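PDB 1NPE: nidogen from Mus musculus, which is a basement-membrane glycoprotein, also called entactin, whose YWTD beta-propeller domain probably serves in binding laminin. Local coordinates for residues A162-D175 / R202-S216. Residues are numbered along the deposited sequence; the frame is centred on the assembly and turned at random.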
ATOM      1  N   ALA A 162       8.388  11.443  13.338  1.00 18.49           N
ATOM      2  CA  ALA A 162       7.240  11.295  14.235  1.00 19.00           C
ATOM      3  C   ALA A 162       7.066   9.807  14.504  1.00 20.73           C
ATOM      4  O   ALA A 162       7.204   8.981  13.596  1.00 20.86           O
ATOM      5  CB  ALA A 162       5.980  11.873  13.606  1.00 17.46           C
ATOM      6  N   GLN A 163       6.716   9.472  15.741  1.00 23.70           N
ATOM      7  CA  GLN A 163       6.574   8.076  16.147  1.00 25.69           C
ATOM      8  C   GLN A 163       5.371   7.890  17.062  1.00 25.67           C
ATOM      9  O   GLN A 163       4.634   6.907  16.951  1.00 26.69           O
ATOM     10  CB  GLN A 163       7.846   7.676  16.887  1.00 28.87           C
ATOM     11  CG  GLN A 163       8.209   6.225  16.850  1.00 34.81           C
ATOM     12  CD  GLN A 163       9.559   5.988  17.499  1.00 38.93           C
ATOM     13  OE1 GLN A 163      10.602   6.155  16.868  1.00 40.22           O
ATOM     14  NE2 GLN A 163       9.545   5.642  18.778  1.00 42.24           N
ATOM     15  N   ASP A 164       5.195   8.835  17.980  1.00 26.13           N
ATOM     16  CA  ASP A 164       4.098   8.809  18.937  1.00 26.34           C
ATOM     17  C   ASP A 164       2.804   9.289  18.315  1.00 25.83           C
ATOM     18  O   ASP A 164       2.808  10.053  17.349  1.00 26.98           O
ATOM     19  CB  ASP A 164       4.421   9.700  20.138  1.00 28.15           C
ATOM     20  CG  ASP A 164       5.583   9.183  20.958  1.00 31.81           C
ATOM     21  OD1 ASP A 164       6.050   8.045  20.713  1.00 31.14           O
ATOM     22  OD2 ASP A 164       6.018   9.917  21.871  1.00 34.07           O
ATOM     23  N   ASN A 165       1.698   8.858  18.904  1.00 25.51           N
ATOM     24  CA  ASN A 165       0.367   9.231  18.450  1.00 25.31           C
ATOM     25  C   ASN A 165       0.143   9.055  16.953  1.00 22.98           C
ATOM     26  O   ASN A 165      -0.385   9.941  16.282  1.00 25.01           O
ATOM     27  CB  ASN A 165       0.040  10.663  18.885  1.00 27.47           C
ATOM     28  CG  ASN A 165       0.004  10.817  20.391  1.00 29.94           C
ATOM     29  OD1 ASN A 165       0.558  11.770  20.941  1.00 31.49           O
ATOM     30  ND2 ASN A 165      -0.650   9.876  21.070  1.00 31.46           N
ATOM     31  N   LEU A 166       0.622   7.935  16.429  1.00 21.50           N
ATOM     32  CA  LEU A 166       0.443   7.584  15.024  1.00 18.61           C
ATOM     33  C   LEU A 166      -0.252   6.230  15.024  1.00 17.04           C
ATOM     34  O   LEU A 166       0.020   5.399  15.890  1.00 17.94           O
ATOM     35  CB  LEU A 166       1.790   7.459  14.297  1.00 18.01           C
ATOM     36  CG  LEU A 166       2.621   8.701  13.950  1.00 18.37           C
ATOM     37  CD1 LEU A 166       3.916   8.275  13.246  1.00 15.98           C
ATOM     38  CD2 LEU A 166       1.826   9.622  13.049  1.00 16.96           C
ATOM     39  N   GLY A 167      -1.164   6.023  14.080  1.00 16.52           N
ATOM     40  CA  GLY A 167      -1.867   4.758  13.989  1.00 15.76           C
ATOM     41  C   GLY A 167      -1.581   4.091  12.659  1.00 16.93           C
ATOM     42  O   GLY A 167      -0.831   3.118  12.584  1.00 19.32           O
ATOM     43  N   LEU A 168      -2.190   4.614  11.602  1.00 15.35           N
ATOM     44  CA  LEU A 168      -1.993   4.094  10.263  1.00 13.45           C
ATOM     45  C   LEU A 168      -1.678   5.252   9.306  1.00 13.11           C
ATOM     46  O   LEU A 168      -2.565   5.737   8.590  1.00 15.79           O
ATOM     47  CB  LEU A 168      -3.244   3.333   9.801  1.00 12.09           C
ATOM     48  CG  LEU A 168      -3.703   2.129  10.638  1.00 14.25           C
ATOM     49  CD1 LEU A 168      -5.053   1.596  10.125  1.00 13.28           C
ATOM     50  CD2 LEU A 168      -2.651   1.025  10.616  1.00 13.44           C
ATOM     51  N   PRO A 169      -0.441   5.787   9.361  1.00 12.55           N
ATOM     52  CA  PRO A 169      -0.086   6.892   8.459  1.00 12.40           C
ATOM     53  C   PRO A 169       0.040   6.330   7.047  1.00 11.79           C
ATOM     54  O   PRO A 169       1.042   5.710   6.706  1.00 11.81           O
ATOM     55  CB  PRO A 169       1.252   7.382   9.019  1.00 11.82           C
ATOM     56  CG  PRO A 169       1.845   6.162   9.649  1.00 10.65           C
ATOM     57  CD  PRO A 169       0.647   5.518  10.319  1.00 11.68           C
ATOM     58  N   ASN A 170      -1.014   6.499   6.253  1.00 11.35           N
ATOM     59  CA  ASN A 170      -1.043   5.968   4.899  1.00 11.38           C
ATOM     60  C   ASN A 170      -0.396   6.804   3.805  1.00  9.99           C
ATOM     61  O   ASN A 170       0.160   6.265   2.859  1.00 11.35           O
ATOM     62  CB  ASN A 170      -2.474   5.599   4.517  1.00 11.25           C
ATOM     63  CG  ASN A 170      -2.953   4.339   5.220  1.00 13.24           C
ATOM     64  OD1 ASN A 170      -2.168   3.416   5.472  1.00 14.18           O
ATOM     65  ND2 ASN A 170      -4.240   4.288   5.530  1.00 10.96           N
ATOM     66  N   GLY A 171      -0.494   8.118   3.916  1.00 11.23           N
ATOM     67  CA  GLY A 171       0.105   8.971   2.914  1.00  9.99           C
ATOM     68  C   GLY A 171       0.600  10.271   3.507  1.00 10.45           C
ATOM     69  O   GLY A 171       0.191  10.664   4.601  1.00 11.46           O
ATOM     70  N   LEU A 172       1.551  10.897   2.830  1.00 11.14           N
ATOM     71  CA  LEU A 172       2.059  12.179   3.294  1.00 12.29           C
ATOM     72  C   LEU A 172       2.345  13.098   2.122  1.00 11.40           C
ATOM     73  O   LEU A 172       2.385  12.668   0.964  1.00 12.23           O
ATOM     74  CB  LEU A 172       3.281  12.018   4.203  1.00 11.60           C
ATOM     75  CG  LEU A 172       4.686  11.820   3.647  1.00 11.84           C
ATOM     76  CD1 LEU A 172       5.585  11.489   4.815  1.00 10.37           C
ATOM     77  CD2 LEU A 172       4.716  10.702   2.618  1.00 13.24           C
ATOM     78  N   THR A 173       2.527  14.371   2.414  1.00  9.99           N
ATOM     79  CA  THR A 173       2.781  15.325   1.353  1.00 13.41           C
ATOM     80  C   THR A 173       3.620  16.464   1.899  1.00 14.00           C
ATOM     81  O   THR A 173       3.606  16.727   3.100  1.00 16.53           O
ATOM     82  CB  THR A 173       1.436  15.836   0.744  1.00 11.94           C
ATOM     83  OG1 THR A 173       1.705  16.660  -0.395  1.00 15.57           O
ATOM     84  CG2 THR A 173       0.614  16.611   1.775  1.00  9.99           C
ATOM     85  N   PHE A 174       4.400  17.096   1.036  1.00 14.48           N
ATOM     86  CA  PHE A 174       5.247  18.194   1.473  1.00 18.37           C
ATOM     87  C   PHE A 174       5.017  19.453   0.660  1.00 20.53           C
ATOM     88  O   PHE A 174       5.004  19.410  -0.568  1.00 22.17           O
ATOM     89  CB  PHE A 174       6.727  17.802   1.399  1.00 17.49           C
ATOM     90  CG  PHE A 174       7.656  18.824   2.003  1.00 19.45           C
ATOM     91  CD1 PHE A 174       7.899  18.837   3.373  1.00 19.30           C
ATOM     92  CD2 PHE A 174       8.290  19.771   1.202  1.00 18.70           C
ATOM     93  CE1 PHE A 174       8.761  19.782   3.939  1.00 20.46           C
ATOM     94  CE2 PHE A 174       9.150  20.714   1.758  1.00 20.06           C
ATOM     95  CZ  PHE A 174       9.388  20.721   3.128  1.00 18.67           C
ATOM     96  N   ASP A 175       4.836  20.569   1.358  1.00 24.82           N
ATOM     97  CA  ASP A 175       4.624  21.862   0.717  1.00 28.86           C
ATOM     98  C   ASP A 175       5.862  22.718   0.961  1.00 31.33           C
ATOM     99  O   ASP A 175       6.106  23.173   2.082  1.00 30.79           O
ATOM    100  CB  ASP A 175       3.380  22.547   1.285  1.00 30.32           C
ATOM    101  CG  ASP A 175       3.004  23.793   0.512  1.00 31.68           C
ATOM    102  OD1 ASP A 175       3.381  24.904   0.938  1.00 31.92           O
ATOM    103  OD2 ASP A 175       2.337  23.656  -0.534  1.00 35.52           O
ATOM    104  N   ARG A 202       2.861  19.749  16.117  1.00 25.72           N
ATOM    105  CA  ARG A 202       1.975  19.223  15.089  1.00 25.09           C
ATOM    106  C   ARG A 202       0.581  19.858  15.030  1.00 25.70           C
ATOM    107  O   ARG A 202      -0.151  19.852  16.022  1.00 26.47           O
ATOM    108  CB  ARG A 202       1.767  17.724  15.287  1.00 23.98           C
ATOM    109  CG  ARG A 202       2.997  16.858  15.362  1.00 21.12           C
ATOM    110  CD  ARG A 202       2.511  15.434  15.236  1.00 22.88           C
ATOM    111  NE  ARG A 202       3.430  14.443  15.761  1.00 24.38           N
ATOM    112  CZ  ARG A 202       3.077  13.204  16.076  1.00 22.00           C
ATOM    113  NH1 ARG A 202       1.821  12.799  15.920  1.00 21.26           N
ATOM    114  NH2 ARG A 202       3.987  12.368  16.551  1.00 25.39           N
ATOM    115  N   LYS A 203       0.212  20.369  13.856  1.00 25.86           N
ATOM    116  CA  LYS A 203      -1.116  20.938  13.635  1.00 27.24           C
ATOM    117  C   LYS A 203      -1.968  19.716  13.350  1.00 27.87           C
ATOM    118  O   LYS A 203      -1.534  18.835  12.607  1.00 28.78           O
ATOM    119  CB  LYS A 203      -1.161  21.776  12.364  1.00 29.91           C
ATOM    120  CG  LYS A 203      -0.702  23.208  12.432  1.00 35.43           C
ATOM    121  CD  LYS A 203      -1.001  23.829  11.062  1.00 39.57           C
ATOM    122  CE  LYS A 203      -0.511  25.258  10.926  1.00 41.81           C
ATOM    123  NZ  LYS A 203      -0.622  25.706   9.509  1.00 43.96           N
ATOM    124  N   VAL A 204      -3.171  19.646  13.904  1.00 27.78           N
ATOM    125  CA  VAL A 204      -4.009  18.492  13.628  1.00 27.61           C
ATOM    126  C   VAL A 204      -5.437  18.826  13.206  1.00 28.20           C
ATOM    127  O   VAL A 204      -6.083  19.708  13.768  1.00 28.74           O
ATOM    128  CB  VAL A 204      -4.038  17.461  14.815  1.00 29.88           C
ATOM    129  CG1 VAL A 204      -2.708  17.429  15.555  1.00 28.83           C
ATOM    130  CG2 VAL A 204      -5.183  17.727  15.754  1.00 30.57           C
ATOM    131  N   LEU A 205      -5.894  18.132  12.171  1.00 27.78           N
ATOM    132  CA  LEU A 205      -7.244  18.268  11.661  1.00 27.78           C
ATOM    133  C   LEU A 205      -7.917  16.934  11.980  1.00 28.22           C
ATOM    134  O   LEU A 205      -7.419  15.882  11.594  1.00 26.46           O
ATOM    135  CB  LEU A 205      -7.232  18.502  10.148  1.00 28.94           C
ATOM    136  CG  LEU A 205      -8.608  18.447   9.471  1.00 30.88           C
ATOM    137  CD1 LEU A 205      -9.509  19.539  10.026  1.00 31.48           C
ATOM    138  CD2 LEU A 205      -8.461  18.582   7.965  1.00 33.27           C
ATOM    139  N   GLU A 206      -9.035  16.977  12.696  1.00 29.67           N
ATOM    140  CA  GLU A 206      -9.748  15.760  13.071  1.00 30.10           C
ATOM    141  C   GLU A 206     -10.928  15.426  12.166  1.00 29.24           C
ATOM    142  O   GLU A 206     -11.311  16.216  11.304  1.00 28.71           O
ATOM    143  CB  GLU A 206     -10.236  15.871  14.516  1.00 32.30           C
ATOM    144  CG  GLU A 206      -9.160  16.306  15.496  1.00 35.99           C
ATOM    145  CD  GLU A 206      -9.087  15.415  16.722  1.00 40.67           C
ATOM    146  OE1 GLU A 206      -8.834  14.196  16.564  1.00 41.55           O
ATOM    147  OE2 GLU A 206      -9.280  15.938  17.844  1.00 41.96           O
ATOM    148  N   GLY A 207     -11.480  14.233  12.360  1.00 28.79           N
ATOM    149  CA  GLY A 207     -12.638  13.804  11.594  1.00 27.83           C
ATOM    150  C   GLY A 207     -12.417  13.072  10.285  1.00 27.36           C
ATOM    151  O   GLY A 207     -13.380  12.885   9.533  1.00 29.28           O
ATOM    152  N   LEU A 208     -11.186  12.663   9.988  1.00 24.19           N
ATOM    153  CA  LEU A 208     -10.931  11.941   8.742  1.00 24.16           C
ATOM    154  C   LEU A 208     -11.313  10.468   8.912  1.00 24.61           C
ATOM    155  O   LEU A 208     -10.745   9.758   9.741  1.00 27.01           O
ATOM    156  CB  LEU A 208      -9.473  12.098   8.284  1.00 21.29           C
ATOM    157  CG  LEU A 208      -9.045  13.476   7.748  1.00 20.10           C
ATOM    158  CD1 LEU A 208      -9.001  14.510   8.872  1.00 15.19           C
ATOM    159  CD2 LEU A 208      -7.677  13.368   7.074  1.00 14.59           C
ATOM    160  N   GLN A 209     -12.289  10.025   8.124  1.00 25.12           N
ATOM    161  CA  GLN A 209     -12.806   8.659   8.192  1.00 24.93           C
ATOM    162  C   GLN A 209     -11.805   7.530   7.920  1.00 22.36           C
ATOM    163  O   GLN A 209     -11.513   6.735   8.810  1.00 22.84           O
ATOM    164  CB  GLN A 209     -14.031   8.532   7.284  1.00 28.34           C
ATOM    165  CG  GLN A 209     -15.098   9.587   7.559  1.00 32.05           C
ATOM    166  CD  GLN A 209     -16.380   8.996   8.117  1.00 36.20           C
ATOM    167  OE1 GLN A 209     -16.458   8.643   9.295  1.00 38.28           O
ATOM    168  NE2 GLN A 209     -17.397   8.887   7.270  1.00 36.54           N
ATOM    169  N   TYR A 210     -11.311   7.427   6.691  1.00 20.43           N
ATOM    170  CA  TYR A 210     -10.336   6.395   6.357  1.00 18.65           C
ATOM    171  C   TYR A 210      -9.487   6.834   5.185  1.00 16.39           C
ATOM    172  O   TYR A 210      -9.609   6.314   4.074  1.00 16.63           O
ATOM    173  CB  TYR A 210     -10.997   5.040   6.051  1.00 19.07           C
ATOM    174  CG  TYR A 210     -10.060   3.882   6.343  1.00 18.88           C
ATOM    175  CD1 TYR A 210     -10.148   3.177   7.545  1.00 17.48           C
ATOM    176  CD2 TYR A 210      -9.027   3.552   5.464  1.00 17.75           C
ATOM    177  CE1 TYR A 210      -9.228   2.182   7.869  1.00 19.37           C
ATOM    178  CE2 TYR A 210      -8.101   2.559   5.779  1.00 18.74           C
ATOM    179  CZ  TYR A 210      -8.205   1.884   6.982  1.00 17.92           C
ATOM    180  OH  TYR A 210      -7.275   0.942   7.314  1.00 18.93           O
ATOM    181  N   PRO A 211      -8.589   7.795   5.431  1.00 15.35           N
ATOM    182  CA  PRO A 211      -7.684   8.351   4.425  1.00 14.00           C
ATOM    183  C   PRO A 211      -6.682   7.322   3.938  1.00 13.86           C
ATOM    184  O   PRO A 211      -6.158   6.541   4.732  1.00 13.37           O
ATOM    185  CB  PRO A 211      -6.933   9.440   5.196  1.00 13.59           C
ATOM    186  CG  PRO A 211      -7.722   9.677   6.411  1.00 15.00           C
ATOM    187  CD  PRO A 211      -8.297   8.353   6.759  1.00 16.29           C
ATOM    188  N   PHE A 212      -6.408   7.340   2.638  1.00 13.07           N
ATOM    189  CA  PHE A 212      -5.419   6.445   2.061  1.00 13.08           C
ATOM    190  C   PHE A 212      -4.213   7.213   1.520  1.00 13.60           C
ATOM    191  O   PHE A 212      -3.069   6.834   1.766  1.00 13.35           O
ATOM    192  CB  PHE A 212      -5.996   5.588   0.937  1.00 13.31           C
ATOM    193  CG  PHE A 212      -4.964   4.730   0.276  1.00 15.61           C
ATOM    194  CD1 PHE A 212      -4.568   3.530   0.862  1.00 13.55           C
ATOM    195  CD2 PHE A 212      -4.306   5.164  -0.878  1.00 14.78           C
ATOM    196  CE1 PHE A 212      -3.531   2.780   0.319  1.00 14.11           C
ATOM    197  CE2 PHE A 212      -3.272   4.421  -1.426  1.00 15.25           C
ATOM    198  CZ  PHE A 212      -2.881   3.226  -0.824  1.00 14.00           C
ATOM    199  N   ALA A 213      -4.473   8.234   0.705  1.00 12.67           N
ATOM    200  CA  ALA A 213      -3.399   9.027   0.126  1.00 12.68           C
ATOM    201  C   ALA A 213      -3.730  10.502   0.209  1.00 13.73           C
ATOM    202  O   ALA A 213      -4.891  10.884   0.374  1.00 13.12           O
ATOM    203  CB  ALA A 213      -3.157   8.626  -1.318  1.00 12.41           C
ATOM    204  N   VAL A 214      -2.706  11.332   0.063  1.00 12.98           N
ATOM    205  CA  VAL A 214      -2.904  12.763   0.141  1.00 13.58           C
ATOM    206  C   VAL A 214      -1.872  13.487  -0.697  1.00 15.85           C
ATOM    207  O   VAL A 214      -0.781  12.968  -0.959  1.00 18.26           O
ATOM    208  CB  VAL A 214      -2.795  13.253   1.599  1.00 11.93           C
ATOM    209  CG1 VAL A 214      -1.353  13.114   2.104  1.00  9.99           C
ATOM    210  CG2 VAL A 214      -3.291  14.680   1.725  1.00  9.99           C
ATOM    211  N   THR A 215      -2.255  14.671  -1.153  1.00 16.11           N
ATOM    212  CA  THR A 215      -1.389  15.531  -1.936  1.00 19.21           C
ATOM    213  C   THR A 215      -1.796  16.951  -1.562  1.00 21.19           C
ATOM    214  O   THR A 215      -2.856  17.166  -0.963  1.00 21.05           O
ATOM    215  CB  THR A 215      -1.538  15.291  -3.468  1.00 19.03           C
ATOM    216  OG1 THR A 215      -0.529  16.033  -4.165  1.00 19.81           O
ATOM    217  CG2 THR A 215      -2.911  15.729  -3.969  1.00 18.35           C
ATOM    218  N   SER A 216      -0.945  17.916  -1.872  1.00 23.97           N
ATOM    219  CA  SER A 216      -1.264  19.289  -1.526  1.00 27.04           C
ATOM    220  C   SER A 216      -1.104  20.283  -2.660  1.00 29.21           C
ATOM    221  O   SER A 216      -0.377  20.047  -3.628  1.00 27.92           O
ATOM    222  CB  SER A 216      -0.442  19.742  -0.310  1.00 26.74           C
ATOM    223  OG  SER A 216       0.956  19.697  -0.562  1.00 29.42           O
TER
HETATM  224  O   HOH W   1       6.857  11.474  17.838  1.00 27.00           O
HETATM  225  O   HOH W   2      -0.736   6.827   0.213  1.00  9.99           O
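Asn170 and Pro211 meet where the innermost strands of two successive blades of a six-bladed YWTD beta-propeller, 169-175 and 211-216, run side by side with axes 4.8 Å apart and only 5° from parallel. Asn170 ND2 donates to Pro211 O over 3.1 Å, a nearly straight bond (175° at the hydrogen) that lies in both the amide and the carbonyl planes. Water 2 donates to both Asn170 O and Phe212 O, joining two carbonyl oxygens that could not bond each other. Gly171 lies against Ala213, where a beta carbon would be tight against the facing backbone, while Val214 CG1 rests 3.7 Å from Gly171 C. At the far end, Thr173 OG1, anti to its own N (chi1 -174°), hydrogen-bonds Ser216 OG at 3.1 Å. Farther out, Arg202 in the outermost strand of the 169-175 blade reaches the loop leading into that blade. Its chain, extended from CG to NE, carries NH2 to 2.7 Å from Asp164 O, close to the guanidinium plane; NH1 adds a weak bond to the same oxygen. Glu192 supplies a salt bridge to NH1, helping to position the group. A leucine at Arg202 would probably leave Asp164 O without these donors and Glu192 without its charge partner. In the second shell, Asn170 OD1, on the other branch of the amide, is held by Arg125 NH1 and by a polar side chain of another protein's chain.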